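Long-range contact in adenosine monophosphate-protein transferase vopS (Vibrio parahaemolyticus, PDB 3LET), which transfers AMP from ATP to a threonine of the host Rho GTPases RhoA, Rac and Cdc42, blocking their signalling and inhibiting actin assembly in infected cells: residues P39-L49 and L61-V72. Residues are numbered along the deposited sequence; the frame is centred on the assembly and turned at random.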
loop_
_atom_site.group_PDB
_atom_site.type_symbol
_atom_site.label_atom_id
_atom_site.label_comp_id
_atom_site.label_asym_id
_atom_site.label_seq_id
_atom_site.Cartn_x
_atom_site.Cartn_y
_atom_site.Cartn_z
ATOM N N PRO A 39 -8.731 -25.763 6.083
ATOM C CA PRO A 39 -9.593 -24.932 5.238
ATOM C C PRO A 39 -9.825 -25.594 3.878
ATOM O O PRO A 39 -10.889 -25.394 3.283
ATOM C CB PRO A 39 -8.796 -23.614 5.089
ATOM C CG PRO A 39 -7.798 -23.620 6.172
ATOM C CD PRO A 39 -7.514 -25.054 6.532
ATOM N N SER A 40 -8.840 -26.347 3.374
ATOM C CA SER A 40 -9.080 -27.125 2.149
ATOM C C SER A 40 -10.190 -28.148 2.364
ATOM O O SER A 40 -11.046 -28.322 1.498
ATOM C CB SER A 40 -7.807 -27.822 1.673
ATOM O OG SER A 40 -6.833 -26.842 1.322
ATOM N N ASP A 41 -10.174 -28.834 3.506
ATOM C CA ASP A 41 -11.235 -29.815 3.830
ATOM C C ASP A 41 -12.607 -29.144 3.827
ATOM O O ASP A 41 -13.590 -29.732 3.367
ATOM C CB ASP A 41 -11.035 -30.443 5.213
ATOM C CG ASP A 41 -9.839 -31.381 5.288
ATOM O OD1 ASP A 41 -9.284 -31.772 4.235
ATOM O OD2 ASP A 41 -9.459 -31.724 6.429
ATOM N N VAL A 42 -12.680 -27.933 4.389
ATOM C CA VAL A 42 -13.934 -27.174 4.399
ATOM C C VAL A 42 -14.403 -26.864 2.977
ATOM O O VAL A 42 -15.566 -27.110 2.634
ATOM C CB VAL A 42 -13.806 -25.877 5.219
ATOM C CG1 VAL A 42 -15.041 -24.962 5.028
ATOM C CG2 VAL A 42 -13.600 -26.222 6.692
ATOM N N LEU A 43 -13.505 -26.374 2.125
ATOM C CA LEU A 43 -13.902 -26.082 0.744
ATOM C C LEU A 43 -14.323 -27.346 0.017
ATOM O O LEU A 43 -15.286 -27.329 -0.737
ATOM C CB LEU A 43 -12.757 -25.394 -0.029
ATOM C CG LEU A 43 -12.535 -23.976 0.494
ATOM C CD1 LEU A 43 -11.163 -23.469 0.021
ATOM C CD2 LEU A 43 -13.661 -23.039 0.043
ATOM N N ASN A 44 -13.615 -28.441 0.266
ATOM C CA ASN A 44 -13.933 -29.709 -0.403
ATOM C C ASN A 44 -15.334 -30.232 -0.021
ATOM O O ASN A 44 -15.965 -30.987 -0.770
ATOM C CB ASN A 44 -12.878 -30.735 -0.060
ATOM C CG ASN A 44 -11.574 -30.490 -0.794
ATOM O OD1 ASN A 44 -11.541 -29.792 -1.810
ATOM N ND2 ASN A 44 -10.498 -31.064 -0.289
ATOM N N ALA A 45 -15.819 -29.802 1.133
ATOM C CA ALA A 45 -17.153 -30.184 1.609
ATOM C C ALA A 45 -18.289 -29.500 0.844
ATOM O O ALA A 45 -19.414 -30.012 0.818
ATOM C CB ALA A 45 -17.279 -29.906 3.104
ATOM N N PHE A 46 -18.008 -28.373 0.199
ATOM C CA PHE A 46 -19.077 -27.617 -0.469
ATOM C C PHE A 46 -19.767 -28.431 -1.573
ATOM O O PHE A 46 -21.000 -28.330 -1.742
ATOM C CB PHE A 46 -18.561 -26.265 -1.020
ATOM C CG PHE A 46 -18.567 -25.145 0.010
ATOM C CD1 PHE A 46 -17.769 -25.222 1.135
ATOM C CD2 PHE A 46 -19.357 -24.015 -0.171
ATOM C CE1 PHE A 46 -17.768 -24.182 2.082
ATOM C CE2 PHE A 46 -19.378 -22.966 0.775
ATOM C CZ PHE A 46 -18.587 -23.063 1.910
ATOM N N ALA A 47 -18.994 -29.257 -2.291
ATOM C CA ALA A 47 -19.538 -30.048 -3.404
ATOM C C ALA A 47 -20.556 -31.048 -2.882
ATOM O O ALA A 47 -21.435 -31.523 -3.617
ATOM C CB ALA A 47 -18.399 -30.790 -4.148
ATOM N N LYS A 48 -20.432 -31.367 -1.604
ATOM C CA LYS A 48 -21.241 -32.407 -0.990
ATOM C C LYS A 48 -22.581 -31.909 -0.452
ATOM O O LYS A 48 -23.403 -32.702 0.017
ATOM C CB LYS A 48 -20.437 -33.022 0.147
ATOM C CG LYS A 48 -19.062 -33.545 -0.307
ATOM C CD LYS A 48 -18.275 -34.114 0.874
ATOM C CE LYS A 48 -16.887 -34.616 0.458
ATOM N NZ LYS A 48 -16.958 -35.796 -0.448
ATOM N N LEU A 49 -22.815 -30.601 -0.513
ATOM C CA LEU A 49 -24.002 -30.018 0.083
ATOM C C LEU A 49 -25.182 -30.233 -0.830
ATOM O O LEU A 49 -25.074 -30.104 -2.052
ATOM C CB LEU A 49 -23.808 -28.520 0.327
ATOM C CG LEU A 49 -22.644 -28.218 1.272
ATOM C CD1 LEU A 49 -22.509 -26.715 1.476
ATOM C CD2 LEU A 49 -22.838 -28.933 2.605
ATOM N N LEU A 61 -23.058 -19.477 3.753
ATOM C CA LEU A 61 -22.127 -20.239 2.933
ATOM C C LEU A 61 -21.179 -19.319 2.174
ATOM O O LEU A 61 -20.024 -19.657 1.963
ATOM C CB LEU A 61 -22.886 -21.132 1.960
ATOM C CG LEU A 61 -23.575 -22.308 2.668
ATOM C CD1 LEU A 61 -24.527 -23.002 1.690
ATOM C CD2 LEU A 61 -22.585 -23.349 3.233
ATOM N N SER A 62 -21.678 -18.165 1.754
ATOM C CA SER A 62 -20.813 -17.191 1.108
ATOM C C SER A 62 -19.717 -16.710 2.078
ATOM O O SER A 62 -18.559 -16.584 1.698
ATOM C CB SER A 62 -21.630 -15.996 0.613
ATOM O OG SER A 62 -20.785 -15.055 -0.025
ATOM N N GLN A 63 -20.089 -16.429 3.323
ATOM C CA GLN A 63 -19.115 -16.004 4.341
ATOM C C GLN A 63 -18.064 -17.084 4.571
ATOM O O GLN A 63 -16.859 -16.807 4.608
ATOM C CB GLN A 63 -19.810 -15.716 5.674
ATOM C CG GLN A 63 -20.750 -14.502 5.644
ATOM C CD GLN A 63 -21.608 -14.396 6.906
ATOM O OE1 GLN A 63 -22.073 -15.402 7.436
ATOM N NE2 GLN A 63 -21.806 -13.177 7.391
ATOM N N LEU A 64 -18.532 -18.306 4.748
ATOM C CA LEU A 64 -17.658 -19.422 5.055
ATOM C C LEU A 64 -16.730 -19.724 3.883
ATOM O O LEU A 64 -15.553 -19.968 4.096
ATOM C CB LEU A 64 -18.483 -20.654 5.406
ATOM C CG LEU A 64 -17.682 -21.920 5.721
ATOM C CD1 LEU A 64 -16.698 -21.716 6.896
ATOM C CD2 LEU A 64 -18.622 -23.110 6.005
ATOM N N ALA A 65 -17.237 -19.663 2.651
ATOM C CA ALA A 65 -16.371 -19.899 1.496
ATOM C C ALA A 65 -15.273 -18.849 1.445
ATOM O O ALA A 65 -14.106 -19.149 1.172
ATOM C CB ALA A 65 -17.172 -19.905 0.191
ATOM N N GLU A 66 -15.656 -17.601 1.689
ATOM C CA GLU A 66 -14.684 -16.524 1.672
ATOM C C GLU A 66 -13.638 -16.727 2.774
ATOM O O GLU A 66 -12.434 -16.573 2.531
ATOM C CB GLU A 66 -15.422 -15.196 1.844
ATOM C CG GLU A 66 -14.517 -14.002 1.883
ATOM C CD GLU A 66 -15.303 -12.724 2.105
ATOM O OE1 GLU A 66 -16.211 -12.445 1.297
ATOM O OE2 GLU A 66 -15.016 -12.017 3.090
ATOM N N ARG A 67 -14.071 -17.052 3.984
ATOM C CA ARG A 67 -13.108 -17.300 5.071
ATOM C C ARG A 67 -12.142 -18.429 4.721
ATOM O O ARG A 67 -10.926 -18.322 4.967
ATOM C CB ARG A 67 -13.813 -17.675 6.384
ATOM C CG ARG A 67 -14.627 -16.584 7.034
ATOM C CD ARG A 67 -15.230 -17.093 8.350
ATOM N NE ARG A 67 -14.233 -17.183 9.414
ATOM C CZ ARG A 67 -14.481 -17.628 10.646
ATOM N NH1 ARG A 67 -15.686 -18.054 10.984
ATOM N NH2 ARG A 67 -13.516 -17.653 11.547
ATOM N N ALA A 68 -12.667 -19.529 4.166
ATOM C CA ALA A 68 -11.821 -20.707 3.928
ATOM C C ALA A 68 -10.860 -20.438 2.766
ATOM O O ALA A 68 -9.667 -20.788 2.827
ATOM C CB ALA A 68 -12.674 -21.972 3.613
ATOM N N MET A 69 -11.362 -19.807 1.711
ATOM C CA MET A 69 -10.477 -19.403 0.597
ATOM C C MET A 69 -9.372 -18.463 1.042
ATOM O O MET A 69 -8.201 -18.601 0.624
ATOM C CB MET A 69 -11.292 -18.717 -0.467
ATOM C CG MET A 69 -12.243 -19.726 -1.032
ATOM S SD MET A 69 -11.425 -20.398 -2.418
ATOM C CE MET A 69 -12.360 -19.376 -3.553
ATOM N N THR A 70 -9.728 -17.522 1.899
ATOM C CA THR A 70 -8.732 -16.569 2.407
ATOM C C THR A 70 -7.646 -17.303 3.174
ATOM O O THR A 70 -6.449 -17.061 2.971
ATOM C CB THR A 70 -9.382 -15.535 3.340
ATOM O OG1 THR A 70 -10.334 -14.782 2.595
ATOM C CG2 THR A 70 -8.316 -14.549 3.922
ATOM N N GLU A 71 -8.051 -18.184 4.081
ATOM C CA GLU A 71 -7.088 -18.978 4.868
ATOM C C GLU A 71 -6.201 -19.828 3.964
ATOM O O GLU A 71 -5.002 -19.877 4.157
ATOM C CB GLU A 71 -7.810 -19.886 5.869
ATOM C CG GLU A 71 -8.424 -19.045 6.996
ATOM C CD GLU A 71 -9.392 -19.829 7.845
ATOM O OE1 GLU A 71 -9.358 -21.063 7.785
ATOM O OE2 GLU A 71 -10.173 -19.190 8.571
ATOM N N VAL A 72 -6.777 -20.484 2.965
ATOM C CA VAL A 72 -5.942 -21.270 2.052
ATOM C C VAL A 72 -4.937 -20.329 1.388
ATOM O O VAL A 72 -3.749 -20.645 1.280
ATOM C CB VAL A 72 -6.765 -21.975 0.968
ATOM C CG1 VAL A 72 -5.840 -22.586 -0.085
ATOM C CG2 VAL A 72 -7.625 -23.066 1.609
#
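L43 drops as a knob into a hole made by A65, A68, M69 and V72, the centre of an antiparallel helix-helix packing in the all-helical N-terminal part of VopS. Helix 39-45 and the segment 61-72 of helix 58-75 cross at -141°, their axes 8.8 Å apart at closest approach. With CG of L43 beside its backbone N (chi1 -70°), the isobutyl group reaches in among the residues that line the hole: L43 CG rests on A68 CB at 3.7 Å, CD1 meets V72 CG2 and M69 SD, and CD2 meets M69 CG at 3.8 Å, the side chains of L43 and M69 crossing at about a right angle. I117 of helix 113-139 also touches L43, M69 and V72, so a third helix backs this hole. The preceding residue, V42, points CG1, anti to its backbone N (chi1 170°), at L64 CG, tip to tip, and at A68 CB. At the edge of the F46 ring, near its plane, lie L64 CG and L61 O, the latter 3.6 Å from F46 CE2, while A65 CB sits 3.8 Å from the same carbon. L49 CD1 meets L61 CD2 tip to tip at 3.8 Å, and F31 touches both leucines. At P39 the backbones come close, its CA 5.0 Å from A68 CA. Its ring is wedged between V72 and E71, whose carboxylate hydrogen-bonds S23 through OE1; that same oxygen lies 3.4 Å from P39 CG.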